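L-cysteine S-thiosulfotransferase subunit SoxA (Paracoccus denitrificans, PDB 2C1D) forms, with SoxX, the heme enzyme complex that oxidatively joins thiosulfate to a cysteine of the carrier protein SoxY during bacterial sulfur oxidation. Local coordinates at residues G65-W69 with H84-M90; M73-S79 with R121-W127. All blocks are in the same frame, centred on the assembly; numbering follows the deposited sequence.

Contact 1 (G65-W69 with H84-M90); sequences GLDKW and HQGPESM. With HEC (heme c), chain I.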
loop_
_atom_site.group_PDB
_atom_site.type_symbol
_atom_site.label_atom_id
_atom_site.label_comp_id
_atom_site.label_asym_id
_atom_site.label_seq_id
_atom_site.Cartn_x
_atom_site.Cartn_y
_atom_site.Cartn_z
ATOM N N GLY A 65 3.740 17.259 18.865
ATOM C CA GLY A 65 5.141 17.070 18.518
ATOM C C GLY A 65 5.972 18.258 18.991
ATOM O O GLY A 65 7.080 18.093 19.469
ATOM N N LEU A 66 5.424 19.457 18.850
ATOM C CA LEU A 66 6.137 20.670 19.220
ATOM C C LEU A 66 6.302 20.738 20.740
ATOM O O LEU A 66 7.343 21.178 21.231
ATOM C CB LEU A 66 5.425 21.912 18.667
ATOM C CG LEU A 66 5.971 23.293 19.070
ATOM C CD1 LEU A 66 7.408 23.482 18.591
ATOM C CD2 LEU A 66 5.085 24.389 18.509
ATOM N N ASP A 67 5.297 20.273 21.486
ATOM C CA ASP A 67 5.411 20.161 22.942
ATOM C C ASP A 67 6.513 19.201 23.323
ATOM O O ASP A 67 7.316 19.498 24.199
ATOM C CB ASP A 67 4.074 19.764 23.590
ATOM C CG ASP A 67 3.011 20.853 23.444
ATOM O OD1 ASP A 67 3.365 22.027 23.204
ATOM O OD2 ASP A 67 1.792 20.638 23.520
ATOM N N LYS A 68 6.602 18.078 22.638
ATOM C CA LYS A 68 7.619 17.090 22.949
ATOM C C LYS A 68 9.018 17.587 22.544
ATOM O O LYS A 68 9.999 17.275 23.208
ATOM C CB LYS A 68 7.289 15.737 22.304
ATOM C CG LYS A 68 5.995 15.104 22.863
ATOM C CD LYS A 68 5.443 13.929 22.048
ATOM C CE LYS A 68 4.360 13.177 22.862
ATOM N NZ LYS A 68 3.776 11.992 22.149
ATOM N N TRP A 69 9.100 18.385 21.489
ATOM C CA TRP A 69 10.372 18.986 21.043
ATOM C C TRP A 69 10.922 19.929 22.120
ATOM O O TRP A 69 12.129 19.979 22.356
ATOM C CB TRP A 69 10.148 19.737 19.732
ATOM C CG TRP A 69 11.282 20.591 19.229
ATOM C CD1 TRP A 69 11.537 21.905 19.557
ATOM C CD2 TRP A 69 12.249 20.232 18.243
ATOM N NE1 TRP A 69 12.643 22.363 18.875
ATOM C CE2 TRP A 69 13.102 21.362 18.056
ATOM C CE3 TRP A 69 12.521 19.052 17.528
ATOM C CZ2 TRP A 69 14.188 21.344 17.191
ATOM C CZ3 TRP A 69 13.605 19.035 16.651
ATOM C CH2 TRP A 69 14.416 20.183 16.477
ATOM N N HIS A 84 18.894 22.102 19.279
ATOM C CA HIS A 84 18.510 22.466 17.901
ATOM C C HIS A 84 17.755 23.778 17.824
ATOM O O HIS A 84 17.426 24.222 16.731
ATOM C CB HIS A 84 17.639 21.382 17.293
ATOM C CG HIS A 84 18.345 20.094 17.084
ATOM N ND1 HIS A 84 19.393 19.959 16.200
ATOM C CD2 HIS A 84 18.135 18.871 17.618
ATOM C CE1 HIS A 84 19.806 18.704 16.209
ATOM N NE2 HIS A 84 19.063 18.021 17.067
ATOM N N GLN A 85 17.469 24.387 18.981
ATOM C CA GLN A 85 16.562 25.541 19.065
ATOM C C GLN A 85 15.186 25.249 18.425
ATOM O O GLN A 85 14.641 24.177 18.648
ATOM C CB GLN A 85 17.244 26.787 18.497
ATOM C CG GLN A 85 18.481 27.194 19.296
ATOM C CD GLN A 85 19.777 26.975 18.536
ATOM O OE1 GLN A 85 20.244 25.845 18.407
ATOM N NE2 GLN A 85 20.376 28.075 18.041
ATOM N N GLY A 86 14.618 26.177 17.650
ATOM C CA GLY A 86 13.342 25.951 16.990
ATOM C C GLY A 86 13.368 24.756 16.051
ATOM O O GLY A 86 14.435 24.353 15.570
ATOM N N PRO A 87 12.206 24.183 15.769
ATOM C CA PRO A 87 12.152 23.021 14.863
ATOM C C PRO A 87 12.457 23.418 13.417
ATOM O O PRO A 87 12.752 22.544 12.596
ATOM C CB PRO A 87 10.725 22.500 15.038
ATOM C CG PRO A 87 9.911 23.731 15.411
ATOM C CD PRO A 87 10.870 24.596 16.245
ATOM N N GLU A 88 12.380 24.712 13.098
ATOM C CA GLU A 88 12.802 25.189 11.780
ATOM C C GLU A 88 14.277 24.830 11.465
ATOM O O GLU A 88 14.711 24.926 10.303
ATOM C CB GLU A 88 12.525 26.686 11.579
ATOM C CG GLU A 88 13.329 27.664 12.449
ATOM C CD GLU A 88 12.694 27.944 13.817
ATOM O OE1 GLU A 88 11.727 27.258 14.204
ATOM O OE2 GLU A 88 13.184 28.859 14.512
ATOM N N SER A 89 15.026 24.420 12.494
ATOM C CA SER A 89 16.404 23.912 12.350
ATOM C C SER A 89 16.451 22.704 11.430
ATOM O O SER A 89 17.479 22.411 10.819
ATOM C CB SER A 89 16.982 23.547 13.727
ATOM O OG SER A 89 16.258 22.522 14.376
ATOM N N MET A 90 15.323 21.998 11.330
ATOM C CA MET A 90 15.199 20.856 10.458
ATOM C C MET A 90 14.607 21.181 9.095
ATOM O O MET A 90 14.202 20.272 8.373
ATOM C CB MET A 90 14.393 19.767 11.154
ATOM C CG MET A 90 15.032 19.262 12.443
ATOM S SD MET A 90 16.644 18.531 12.075
ATOM C CE MET A 90 17.599 18.822 13.662
HETATM FE FE HEC I . 19.385 15.962 17.398
HETATM C CHA HEC I . 21.087 15.420 14.386
HETATM C CHB HEC I . 16.470 15.491 15.829
HETATM C CHC HEC I . 17.857 16.172 20.409
HETATM C CHD HEC I . 22.296 17.178 18.764
HETATM N NA HEC I . 18.894 15.559 15.467
HETATM C C1A HEC I . 19.717 15.385 14.381
HETATM C C2A HEC I . 18.900 15.104 13.238
HETATM C C3A HEC I . 17.624 15.122 13.643
HETATM C C4A HEC I . 17.593 15.382 15.063
HETATM C CMA HEC I . 16.377 14.869 12.788
HETATM C CAA HEC I . 19.446 14.841 11.822
HETATM C CBA HEC I . 19.936 16.167 11.273
HETATM C CGA HEC I . 20.703 16.052 9.965
HETATM O O1A HEC I . 21.279 14.987 9.644
HETATM O O2A HEC I . 20.718 17.099 9.262
HETATM N NB HEC I . 17.482 15.883 18.007
HETATM C C1B HEC I . 16.414 15.575 17.196
HETATM C C2B HEC I . 15.265 15.336 18.058
HETATM C C3B HEC I . 15.644 15.533 19.326
HETATM C C4B HEC I . 17.057 15.885 19.317
HETATM C CMB HEC I . 13.845 15.006 17.553
HETATM C CAB HEC I . 14.747 15.391 20.599
HETATM C CBB HEC I . 14.143 14.164 20.662
HETATM N NC HEC I . 19.992 16.600 19.256
HETATM C C1C HEC I . 19.205 16.513 20.382
HETATM C C2C HEC I . 20.002 16.976 21.502
HETATM C C3C HEC I . 21.277 17.142 21.076
HETATM C C4C HEC I . 21.256 16.990 19.630
HETATM C CMC HEC I . 19.527 16.875 22.969
HETATM C CAC HEC I . 22.528 17.586 21.909
HETATM C CBC HEC I . 22.850 16.908 23.033
HETATM N ND HEC I . 21.373 16.250 16.666
HETATM C C1D HEC I . 22.409 16.719 17.470
HETATM C C2D HEC I . 23.656 16.623 16.737
HETATM C C3D HEC I . 23.291 16.051 15.379
HETATM C C4D HEC I . 21.849 15.863 15.422
HETATM C CMD HEC I . 25.077 17.003 17.196
HETATM C CAD HEC I . 24.236 15.741 14.207
HETATM C CBD HEC I . 24.379 16.965 13.356
HETATM C CGD HEC I . 25.190 16.671 12.096
HETATM O O1D HEC I . 25.856 17.617 11.577
HETATM O O2D HEC I . 25.144 15.516 11.621
#
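Trp69, near the C-terminal end of helix 59-70, faces the loop that follows helix 80-84, and the backbones come closest at Trp69 and Pro87, whose CA atoms lie 7.6 Å apart. With CG of Trp69 anti to the backbone N (chi1 171°), the indole reaches out from the helix into the loop and short 3-10 segment from Gln85 to Met90. Its NE1 donates to Gln85 O at 2.7 Å; the oxygen lies close to the ring plane, but the N-H...O angle of 140° shows a bent bond. Gln85 leaves the helix with positive phi. Pro87 CA lies over one face of the six-membered ring, offset toward its rim, in a CH-pi contact 4.0 Å from the centroid. At the ring edge sits Ser89 OG, 3.6 Å from Trp69 CH2; this hydroxyl donates to Gly86 O, which also accepts from Ser89 N, so two bonds hold the carbonyl within the loop. Obliquely to the indole, His84 CB lies 3.5 Å from Trp69 CZ2; imidazole and six-membered ring, inclined at 31°, form no stack. His84 NE2 binds the heme iron at 2.1 Å, opposite Cys117, while Met90 CE lies over one face of the imidazole, toward its rim, and 3.7 Å from HEC C3A. The indole is thus a second-shell group: it packs against the axial histidine and, through one hydrogen bond, ties helix 59-70 to the chain just beyond that ligand.

Contact 2 (M73-S79 with R121-W127); sequences MGVNGES and RMGLEKW. With HEC (heme c), chain I.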
loop_
_atom_site.group_PDB
_atom_site.type_symbol
_atom_site.label_atom_id
_atom_site.label_comp_id
_atom_site.label_asym_id
_atom_site.label_seq_id
_atom_site.Cartn_x
_atom_site.Cartn_y
_atom_site.Cartn_z
ATOM N N MET A 73 12.692 16.076 28.449
ATOM C CA MET A 73 12.391 14.671 28.682
ATOM C C MET A 73 13.622 13.773 28.754
ATOM O O MET A 73 13.493 12.579 28.976
ATOM C CB MET A 73 11.348 14.142 27.684
ATOM C CG MET A 73 11.644 14.231 26.198
ATOM S SD MET A 73 10.083 14.102 25.185
ATOM C CE MET A 73 9.320 12.494 25.854
ATOM N N GLY A 74 14.812 14.355 28.615
ATOM C CA GLY A 74 16.051 13.608 28.745
ATOM C C GLY A 74 16.346 13.245 30.199
ATOM O O GLY A 74 15.709 13.773 31.122
ATOM N N VAL A 75 17.309 12.348 30.400
ATOM C CA VAL A 75 17.665 11.899 31.754
ATOM C C VAL A 75 18.216 13.046 32.599
ATOM O O VAL A 75 17.918 13.130 33.782
ATOM C CB VAL A 75 18.626 10.675 31.770
ATOM C CG1 VAL A 75 17.926 9.446 31.204
ATOM C CG2 VAL A 75 19.939 10.960 31.033
ATOM N N ASN A 76 18.999 13.935 31.987
ATOM C CA ASN A 76 19.421 15.188 32.637
ATOM C C ASN A 76 18.585 16.433 32.269
ATOM O O ASN A 76 19.080 17.563 32.359
ATOM C CB ASN A 76 20.881 15.483 32.309
ATOM C CG ASN A 76 21.782 14.314 32.571
ATOM O OD1 ASN A 76 21.532 13.497 33.467
ATOM N ND2 ASN A 76 22.855 14.224 31.791
ATOM N N GLY A 77 17.335 16.239 31.857
ATOM C CA GLY A 77 16.467 17.361 31.485
ATOM C C GLY A 77 16.711 17.956 30.092
ATOM O O GLY A 77 16.274 19.068 29.796
ATOM N N GLU A 78 17.413 17.215 29.241
ATOM C CA GLU A 78 17.700 17.668 27.877
ATOM C C GLU A 78 16.411 17.701 27.080
ATOM O O GLU A 78 15.536 16.845 27.279
ATOM C CB GLU A 78 18.683 16.732 27.170
ATOM C CG GLU A 78 20.060 16.674 27.819
ATOM C CD GLU A 78 20.262 15.433 28.657
ATOM O OE1 GLU A 78 21.400 14.922 28.696
ATOM O OE2 GLU A 78 19.282 14.951 29.258
ATOM N N SER A 79 16.300 18.695 26.201
ATOM C CA SER A 79 15.248 18.739 25.193
ATOM C C SER A 79 15.835 18.862 23.774
ATOM O O SER A 79 17.013 19.229 23.597
ATOM C CB SER A 79 14.316 19.916 25.455
ATOM O OG SER A 79 14.965 21.127 25.189
ATOM N N ARG A 121 21.998 11.055 23.023
ATOM C CA ARG A 121 22.126 12.415 23.536
ATOM C C ARG A 121 21.153 12.789 24.622
ATOM O O ARG A 121 21.334 13.818 25.282
ATOM C CB ARG A 121 22.004 13.418 22.402
ATOM C CG ARG A 121 23.081 13.250 21.393
ATOM C CD ARG A 121 23.036 14.259 20.286
ATOM N NE ARG A 121 24.238 14.154 19.475
ATOM C CZ ARG A 121 24.328 13.562 18.296
ATOM N NH1 ARG A 121 23.281 13.005 17.700
ATOM N NH2 ARG A 121 25.502 13.557 17.687
ATOM N N MET A 122 20.114 11.982 24.805
ATOM C CA MET A 122 19.163 12.246 25.868
ATOM C C MET A 122 19.084 11.115 26.876
ATOM O O MET A 122 18.321 11.214 27.844
ATOM C CB MET A 122 17.798 12.551 25.262
ATOM C CG MET A 122 17.870 13.717 24.291
ATOM S SD MET A 122 16.332 13.983 23.511
ATOM C CE MET A 122 15.474 14.992 24.765
ATOM N N GLY A 123 19.880 10.072 26.665
ATOM C CA GLY A 123 20.000 8.965 27.600
ATOM C C GLY A 123 18.747 8.118 27.759
ATOM O O GLY A 123 18.528 7.500 28.803
ATOM N N LEU A 124 17.911 8.100 26.723
ATOM C CA LEU A 124 16.640 7.418 26.792
ATOM C C LEU A 124 16.652 6.126 25.996
ATOM O O LEU A 124 17.419 5.929 25.041
ATOM C CB LEU A 124 15.500 8.332 26.330
ATOM C CG LEU A 124 15.239 9.609 27.130
ATOM C CD1 LEU A 124 14.270 10.509 26.370
ATOM C CD2 LEU A 124 14.706 9.306 28.547
ATOM N N GLU A 125 15.792 5.233 26.445
ATOM C CA GLU A 125 15.466 4.027 25.731
ATOM C C GLU A 125 14.889 4.484 24.395
ATOM O O GLU A 125 14.162 5.477 24.339
ATOM C CB GLU A 125 14.448 3.219 26.556
ATOM C CG GLU A 125 13.704 2.128 25.805
ATOM C CD GLU A 125 13.099 1.081 26.743
ATOM O OE1 GLU A 125 13.022 1.341 27.978
ATOM O OE2 GLU A 125 12.705 -0.007 26.248
ATOM N N LYS A 126 15.244 3.788 23.327
ATOM C CA LYS A 126 14.784 4.184 21.991
ATOM C C LYS A 126 13.257 4.238 21.928
ATOM O O LYS A 126 12.563 3.419 22.557
ATOM C CB LYS A 126 15.376 3.290 20.898
ATOM C CG LYS A 126 14.692 1.942 20.631
ATOM C CD LYS A 126 15.131 1.322 19.273
ATOM C CE LYS A 126 13.961 1.231 18.234
ATOM N NZ LYS A 126 14.423 1.054 16.788
ATOM N N TRP A 127 12.733 5.221 21.210
ATOM C CA TRP A 127 11.290 5.278 20.940
ATOM C C TRP A 127 10.882 4.223 19.910
ATOM O O TRP A 127 11.584 3.987 18.912
ATOM C CB TRP A 127 10.861 6.668 20.453
ATOM C CG TRP A 127 10.990 7.792 21.467
ATOM C CD1 TRP A 127 11.207 7.687 22.818
ATOM C CD2 TRP A 127 10.901 9.194 21.188
ATOM N NE1 TRP A 127 11.260 8.939 23.385
ATOM C CE2 TRP A 127 11.062 9.880 22.410
ATOM C CE3 TRP A 127 10.673 9.942 20.023
ATOM C CZ2 TRP A 127 11.037 11.264 22.496
ATOM C CZ3 TRP A 127 10.643 11.326 20.110
ATOM C CH2 TRP A 127 10.826 11.973 21.328
HETATM FE FE HEC I . 19.385 15.962 17.398
HETATM C CHA HEC I . 21.087 15.420 14.386
HETATM C CHB HEC I . 16.470 15.491 15.829
HETATM C CHC HEC I . 17.857 16.172 20.409
HETATM C CHD HEC I . 22.296 17.178 18.764
HETATM N NA HEC I . 18.894 15.559 15.467
HETATM C C1A HEC I . 19.717 15.385 14.381
HETATM C C2A HEC I . 18.900 15.104 13.238
HETATM C C3A HEC I . 17.624 15.122 13.643
HETATM C C4A HEC I . 17.593 15.382 15.063
HETATM C CMA HEC I . 16.377 14.869 12.788
HETATM C CAA HEC I . 19.446 14.841 11.822
HETATM C CBA HEC I . 19.936 16.167 11.273
HETATM C CGA HEC I . 20.703 16.052 9.965
HETATM O O1A HEC I . 21.279 14.987 9.644
HETATM O O2A HEC I . 20.718 17.099 9.262
HETATM N NB HEC I . 17.482 15.883 18.007
HETATM C C1B HEC I . 16.414 15.575 17.196
HETATM C C2B HEC I . 15.265 15.336 18.058
HETATM C C3B HEC I . 15.644 15.533 19.326
HETATM C C4B HEC I . 17.057 15.885 19.317
HETATM C CMB HEC I . 13.845 15.006 17.553
HETATM C CAB HEC I . 14.747 15.391 20.599
HETATM C CBB HEC I . 14.143 14.164 20.662
HETATM N NC HEC I . 19.992 16.600 19.256
HETATM C C1C HEC I . 19.205 16.513 20.382
HETATM C C2C HEC I . 20.002 16.976 21.502
HETATM C C3C HEC I . 21.277 17.142 21.076
HETATM C C4C HEC I . 21.256 16.990 19.630
HETATM C CMC HEC I . 19.527 16.875 22.969
HETATM C CAC HEC I . 22.528 17.586 21.909
HETATM C CBC HEC I . 22.850 16.908 23.033
HETATM N ND HEC I . 21.373 16.250 16.666
HETATM C C1D HEC I . 22.409 16.719 17.470
HETATM C C2D HEC I . 23.656 16.623 16.737
HETATM C C3D HEC I . 23.291 16.051 15.379
HETATM C C4D HEC I . 21.849 15.863 15.422
HETATM C CMD HEC I . 25.077 17.003 17.196
HETATM C CAD HEC I . 24.236 15.741 14.207
HETATM C CBD HEC I . 24.379 16.965 13.356
HETATM C CGD HEC I . 25.190 16.671 12.096
HETATM O O1D HEC I . 25.856 17.617 11.577
HETATM O O2D HEC I . 25.144 15.516 11.621
#
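Met122 and Met73 cross obliquely, Met122 CE lying 4.2 Å from Met73 CG. The Met122 chain runs out extended at chi2 and bends at chi3 (83°), which turns CE toward the backbone of Glu78 and Ser79 while SD rests 3.6 Å from HEC CBB. Met73 SD lies at the edge of the Trp127 ring, 5.3 Å from the centroid of the six-membered ring and 76° off its normal, a Met-aromatic contact, and Met73 CE approaches CZ2 obliquely. Leu124 directs both methyls at the carbonyl of Met73, with CD1 3.4 Å from Met73 O. Between the backbones, Val75 N donates to Met122 O at 3.0 Å and 165°, a nearly straight bond, although the donor is tilted from the carbonyl plane. Val75 and Asn76 are the central residues of a type I turn from Gly74 to Gly77, closed by Gly77 N to Gly74 O; Glu78 OE2 accepts from Asn76 N on its syn side, with the donor well out of the carboxylate plane, bracing that turn. Arg121 leads away from the loop along the heme, its guanidinium face over HEC C2D and its CD 3.3 Å from HEC C4C. The contact therefore joins the loop between helices 59-70 and 80-84 to the C-terminal end of helix 110-122. Ser79 is the N-cap of helix 80-84, while helix 132-143 packs against the Met73 and Trp127 side, Asn133 touching both.

How the contacts relate
Both contacts lie within the same cytochrome c domain and touch one heme, their centres 15 Å apart. Their segments alternate along the chain, and they meet where Lys68 O packs against Met73 SD and Trp69 O against Ser79 CB. Each is partly buried. Contact 1 centres on one buried indole beside the axial histidine, and its cross-segment hydrogen bond starts from a side chain. Contact 2 buries more surface, 404 against 246 Å², yet its turn is largely exposed; there the bond runs from backbone to backbone, and thioethers, aliphatic groups and the edge of one indole do the packing. Helix 132-143 borders both, through Met137 against Trp69 and Trp127.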